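Local coordinates for glucan-binding protein C, GbpC (Streptococcus mutans UA159, PDB 5UQZ), which probably binds glucan and mediates sucrose-independent and sucrose-dependent adherence, as a calcium-binding protein anchored to the bacterial cell wall, at residues S108-A113 and W123-V128; L97-Y100 and N104-A107. All blocks are in the same frame, centred on the assembly; numbering follows the deposited sequence.

In the fold
Taken together, the two interactions illustrate how a long loop region can be held at successive points. Interaction 2 ties the chain that follows helix 96-99 back to the end of that helix; interaction 1 comes next, at the short strand 110-111, where F110 meets K125 of strand 122-127. Their centres lie about 12 Å apart, on the same side of the chain's centre, and the two touch directly: F110 CE2 packs on Y105 CB at 3.9 Å, and W123 CH2 lies 3.4 Å from Y100 OH. Both belong to the glucan-binding protein C family region, away from the calcium site of S224, N226 and E237.

Interaction 1 (S108-A113 and W123-V128); sequences SDFTQA and WFKMKV
K125 NZ lies 4.3 Å from the centroid of the F110 ring and 26° off the ring normal, a cation-pi contact made over the face. The same lysine supplies a closer, less polar partner: its CE stands 3.6 Å above the ring plane, over the centre, in a CH-pi contact. From there NZ is displaced toward one side of the ring, about 4.0 Å from both CD2 and CE2 of F110.

The lysine arches to reach this position. CG leaves anti to the backbone N (chi1 -171°), which takes the chain outward from the ring, and the bend at chi3 (-58°) returns CE to the aromatic face; near the root of the arch, K125 CB comes within 4.0 Å of F110 CE1. The two side chains cross at about a right angle.

No hydrogen bond joins the two segments. Between them runs the chain at residues 81-83, which makes backbone hydrogen bonds to T111 (from Y82), W123 (L83) and K125 (Q81). The ring of F110 also touches Q81 and L83, so phenylalanine and lysine meet across this intervening chain. Strand 122-127 is an outer strand of its four-stranded antiparallel sheet, where F124 bonds to V170, and the contact spans from this edge strand over residues 81-83 to strand 110-111.

With neither partner fully buried, the ammonium can probably remain hydrated while its adjacent methylene covers the ring; the contact probably combines modest electrostatic attraction with nonpolar cover, without the directional demand of a hydrogen bond, whose donor must point at a lone pair.

Interaction 2 (L97-Y100 and N104-A107); sequences LQQY and NYTA
Y105 reaches the C-terminal turn of helix 96-99 with its hydroxyl, donating a hydrogen bond of 2.6 Å from OH to Q99 O. The donor lies in the carbonyl plane, on a lone pair, with a C=O...O angle of 138°. This is the tight half of the contact: the ring presents its edge to the carbonyl, Q99 CG packs 3.9 Å from Y105 OH, and the tyrosine is buried, stacked on H91 and touching L169 of strand 167-172.

The looser half lies on the more exposed side. There the amides of Q98 and N104 meet with their planes 26° apart, and N104 ND2 gives Q98 OE1 a weak, strongly bent bond of 3.1 Å. A turn at chi2 (-59°) curls the glutamine toward this partner, and its OE1 also bonds to N101 ND2. A water may bridge N104 ND2 and Q98 O as well, but its 2.6 Å distance from N104 ND2 is unusually short and the link is doubtful.

The helix is thus fastened to the following loop unevenly. One short phenol-to-carbonyl bond satisfies a main-chain acceptor near the helix end, whereas the amide link beside it, with any water that supports it, is probably more easily exchanged with solvent.

Interaction 1 (S108-A113 and W123-V128)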
loop_
_atom_site.group_PDB
_atom_site.type_symbol
_atom_site.label_atom_id
_atom_site.label_comp_id
_atom_site.label_asym_id
_atom_site.label_seq_id
_atom_site.Cartn_x
_atom_site.Cartn_y
_atom_site.Cartn_z
ATOM N N SER A 108 11.290 -19.547 -21.797
ATOM C CA SER A 108 10.308 -19.509 -22.870
ATOM C C SER A 108 9.080 -18.668 -22.537
ATOM O O SER A 108 8.289 -18.380 -23.431
ATOM C CB SER A 108 9.867 -20.950 -23.197
ATOM O OG SER A 108 9.365 -21.588 -22.035
ATOM N N ASP A 109 8.922 -18.246 -21.286
ATOM C CA ASP A 109 7.851 -17.342 -20.889
ATOM C C ASP A 109 8.173 -15.877 -21.123
ATOM O O ASP A 109 7.329 -15.025 -20.835
ATOM C CB ASP A 109 7.554 -17.519 -19.395
ATOM C CG ASP A 109 6.927 -18.865 -19.103
ATOM O OD1 ASP A 109 6.192 -19.379 -19.961
ATOM O OD2 ASP A 109 7.162 -19.407 -18.000
ATOM N N PHE A 110 9.366 -15.562 -21.622
ATOM C CA PHE A 110 9.794 -14.172 -21.758
ATOM C C PHE A 110 10.276 -13.907 -23.191
ATOM O O PHE A 110 10.736 -14.806 -23.906
ATOM C CB PHE A 110 10.934 -13.879 -20.789
ATOM C CG PHE A 110 10.490 -14.030 -19.364
ATOM C CD1 PHE A 110 9.774 -13.003 -18.717
ATOM C CD2 PHE A 110 10.684 -15.235 -18.687
ATOM C CE1 PHE A 110 9.279 -13.166 -17.441
ATOM C CE2 PHE A 110 10.209 -15.403 -17.411
ATOM C CZ PHE A 110 9.512 -14.376 -16.772
ATOM N N THR A 111 10.201 -12.649 -23.585
ATOM C CA THR A 111 10.659 -12.224 -24.898
ATOM C C THR A 111 11.284 -10.843 -24.806
ATOM O O THR A 111 10.858 -10.004 -24.006
ATOM C CB THR A 111 9.488 -12.215 -25.908
ATOM O OG1 THR A 111 9.980 -11.735 -27.164
ATOM C CG2 THR A 111 8.327 -11.347 -25.473
ATOM N N GLN A 112 12.273 -10.586 -25.653
ATOM C CA GLN A 112 12.927 -9.290 -25.715
ATOM C C GLN A 112 12.070 -8.234 -26.379
ATOM O O GLN A 112 12.343 -7.045 -26.188
ATOM C CB GLN A 112 14.290 -9.427 -26.400
ATOM C CG GLN A 112 15.237 -10.348 -25.587
ATOM C CD GLN A 112 16.574 -10.544 -26.246
ATOM O OE1 GLN A 112 17.060 -9.640 -26.923
ATOM N NE2 GLN A 112 17.242 -11.662 -25.991
ATOM N N ALA A 113 11.102 -8.621 -27.200
ATOM C CA ALA A 113 10.256 -7.668 -27.898
ATOM C C ALA A 113 8.961 -7.455 -27.104
ATOM O O ALA A 113 8.192 -8.397 -26.877
ATOM C CB ALA A 113 9.929 -8.206 -29.290
ATOM N N TRP A 123 3.967 -6.451 -18.239
ATOM C CA TRP A 123 4.650 -7.395 -17.349
ATOM C C TRP A 123 6.050 -7.670 -17.875
ATOM O O TRP A 123 6.224 -7.897 -19.085
ATOM C CB TRP A 123 3.878 -8.717 -17.324
ATOM C CG TRP A 123 2.620 -8.738 -16.537
ATOM C CD1 TRP A 123 1.365 -8.324 -16.962
ATOM C CD2 TRP A 123 2.436 -9.258 -15.217
ATOM N NE1 TRP A 123 0.432 -8.561 -15.973
ATOM C CE2 TRP A 123 1.061 -9.136 -14.896
ATOM C CE3 TRP A 123 3.302 -9.814 -14.280
ATOM C CZ2 TRP A 123 0.555 -9.567 -13.683
ATOM C CZ3 TRP A 123 2.808 -10.230 -13.079
ATOM C CH2 TRP A 123 1.446 -10.096 -12.783
ATOM N N PHE A 124 7.015 -7.733 -16.963
ATOM C CA PHE A 124 8.384 -8.023 -17.354
ATOM C C PHE A 124 9.164 -8.481 -16.139
ATOM O O PHE A 124 8.736 -8.292 -14.999
ATOM C CB PHE A 124 9.093 -6.820 -18.022
ATOM C CG PHE A 124 8.983 -5.527 -17.265
ATOM C CD1 PHE A 124 9.837 -5.230 -16.216
ATOM C CD2 PHE A 124 8.014 -4.602 -17.628
ATOM C CE1 PHE A 124 9.722 -3.988 -15.543
ATOM C CE2 PHE A 124 7.900 -3.395 -16.963
ATOM C CZ PHE A 124 8.771 -3.106 -15.923
ATOM N N LYS A 125 10.321 -9.085 -16.392
ATOM C CA LYS A 125 11.263 -9.418 -15.338
ATOM C C LYS A 125 12.315 -8.325 -15.281
ATOM O O LYS A 125 12.863 -7.936 -16.306
ATOM C CB LYS A 125 11.928 -10.749 -15.717
ATOM C CG LYS A 125 12.793 -11.409 -14.696
ATOM C CD LYS A 125 13.769 -12.418 -15.318
ATOM C CE LYS A 125 13.045 -13.469 -16.074
ATOM N NZ LYS A 125 13.966 -14.616 -16.410
ATOM N N MET A 126 12.564 -7.818 -14.090
ATOM C CA MET A 126 13.695 -6.924 -13.888
ATOM C C MET A 126 14.922 -7.720 -13.484
ATOM O O MET A 126 14.823 -8.818 -12.923
ATOM C CB MET A 126 13.388 -5.915 -12.783
ATOM C CG MET A 126 12.388 -4.837 -13.197
ATOM S SD MET A 126 12.046 -3.626 -11.933
ATOM C CE MET A 126 13.440 -2.535 -12.106
ATOM N N LYS A 127 16.096 -7.171 -13.816
ATOM C CA LYS A 127 17.384 -7.788 -13.542
ATOM C C LYS A 127 18.156 -6.869 -12.602
ATOM O O LYS A 127 18.221 -5.642 -12.822
ATOM C CB LYS A 127 18.112 -7.923 -14.897
ATOM C CG LYS A 127 19.523 -8.467 -14.756
ATOM C CD LYS A 127 20.114 -8.793 -16.129
ATOM C CE LYS A 127 21.564 -9.221 -15.987
ATOM N NZ LYS A 127 22.195 -9.491 -17.302
ATOM N N VAL A 128 18.745 -7.454 -11.569
ATOM C CA VAL A 128 19.476 -6.656 -10.588
ATOM C C VAL A 128 20.510 -5.783 -11.291
ATOM O O VAL A 128 21.289 -6.268 -12.129
ATOM C CB VAL A 128 20.145 -7.569 -9.553
ATOM C CG1 VAL A 128 21.221 -6.800 -8.766
ATOM C CG2 VAL A 128 19.103 -8.140 -8.597
#

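Interaction 2 (L97-Y100 and N104-A107)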
loop_
_atom_site.group_PDB
_atom_site.type_symbol
_atom_site.label_atom_id
_atom_site.label_comp_id
_atom_site.label_asym_id
_atom_site.label_seq_id
_atom_site.Cartn_x
_atom_site.Cartn_y
_atom_site.Cartn_z
ATOM N N LEU A 97 0.507 -15.140 -4.682
ATOM C CA LEU A 97 1.859 -15.571 -4.345
ATOM C C LEU A 97 2.418 -16.527 -5.370
ATOM O O LEU A 97 3.607 -16.436 -5.703
ATOM C CB LEU A 97 1.929 -16.179 -2.959
ATOM C CG LEU A 97 1.671 -15.195 -1.807
ATOM C CD1 LEU A 97 1.959 -15.823 -0.469
ATOM C CD2 LEU A 97 2.503 -13.919 -1.999
ATOM N N GLN A 98 1.575 -17.392 -5.939
ATOM C CA GLN A 98 2.061 -18.264 -7.004
ATOM C C GLN A 98 2.313 -17.496 -8.289
ATOM O O GLN A 98 3.233 -17.842 -9.037
ATOM C CB GLN A 98 1.088 -19.392 -7.292
ATOM C CG GLN A 98 1.004 -20.469 -6.196
ATOM C CD GLN A 98 2.337 -21.198 -5.860
ATOM O OE1 GLN A 98 3.359 -21.064 -6.533
ATOM N NE2 GLN A 98 2.297 -21.989 -4.796
ATOM N N GLN A 99 1.496 -16.480 -8.588
ATOM C CA GLN A 99 1.751 -15.665 -9.769
ATOM C C GLN A 99 3.125 -15.021 -9.719
ATOM O O GLN A 99 3.727 -14.782 -10.767
ATOM C CB GLN A 99 0.677 -14.602 -9.866
ATOM C CG GLN A 99 0.629 -13.880 -11.145
ATOM C CD GLN A 99 -0.674 -13.113 -11.256
ATOM O OE1 GLN A 99 -1.740 -13.586 -10.812
ATOM N NE2 GLN A 99 -0.605 -11.948 -11.827
ATOM N N TYR A 100 3.622 -14.712 -8.519
ATOM C CA TYR A 100 4.934 -14.111 -8.377
ATOM C C TYR A 100 5.982 -15.126 -7.960
ATOM O O TYR A 100 7.101 -14.736 -7.615
ATOM C CB TYR A 100 4.882 -12.924 -7.420
ATOM C CG TYR A 100 4.238 -11.719 -8.101
ATOM C CD1 TYR A 100 5.023 -10.811 -8.832
ATOM C CD2 TYR A 100 2.861 -11.535 -8.072
ATOM C CE1 TYR A 100 4.437 -9.722 -9.446
ATOM C CE2 TYR A 100 2.268 -10.456 -8.683
ATOM C CZ TYR A 100 3.063 -9.560 -9.413
ATOM O OH TYR A 100 2.489 -8.465 -10.006
ATOM N N ASN A 104 8.197 -20.727 -11.099
ATOM C CA ASN A 104 7.164 -21.288 -11.967
ATOM C C ASN A 104 7.191 -20.706 -13.377
ATOM O O ASN A 104 6.264 -20.933 -14.159
ATOM C CB ASN A 104 5.788 -21.021 -11.354
ATOM C CG ASN A 104 5.527 -21.850 -10.113
ATOM O OD1 ASN A 104 6.171 -22.866 -9.891
ATOM N ND2 ASN A 104 4.553 -21.432 -9.317
ATOM N N TYR A 105 8.209 -19.938 -13.703
ATOM C CA TYR A 105 8.401 -19.360 -15.022
ATOM C C TYR A 105 9.736 -19.847 -15.550
ATOM O O TYR A 105 10.653 -20.145 -14.771
ATOM C CB TYR A 105 8.395 -17.825 -14.961
ATOM C CG TYR A 105 7.089 -17.214 -14.504
ATOM C CD1 TYR A 105 6.740 -17.167 -13.151
ATOM C CD2 TYR A 105 6.247 -16.628 -15.398
ATOM C CE1 TYR A 105 5.556 -16.571 -12.718
ATOM C CE2 TYR A 105 5.054 -16.067 -15.015
ATOM C CZ TYR A 105 4.720 -16.016 -13.657
ATOM O OH TYR A 105 3.543 -15.396 -13.292
ATOM N N THR A 106 9.821 -19.987 -16.862
ATOM C CA THR A 106 11.062 -20.403 -17.515
ATOM C C THR A 106 11.372 -19.419 -18.635
ATOM O O THR A 106 10.580 -18.519 -18.947
ATOM C CB THR A 106 11.004 -21.823 -18.101
ATOM O OG1 THR A 106 10.016 -21.857 -19.120
ATOM C CG2 THR A 106 10.651 -22.856 -17.022
ATOM N N ALA A 107 12.531 -19.604 -19.266
ATOM C CA ALA A 107 12.981 -18.647 -20.279
ATOM C C ALA A 107 11.959 -18.470 -21.400
ATOM O O ALA A 107 11.766 -17.351 -21.909
ATOM C CB ALA A 107 14.310 -19.127 -20.874
HETATM O O HOH W 1 3.105 -19.835 -10.682
#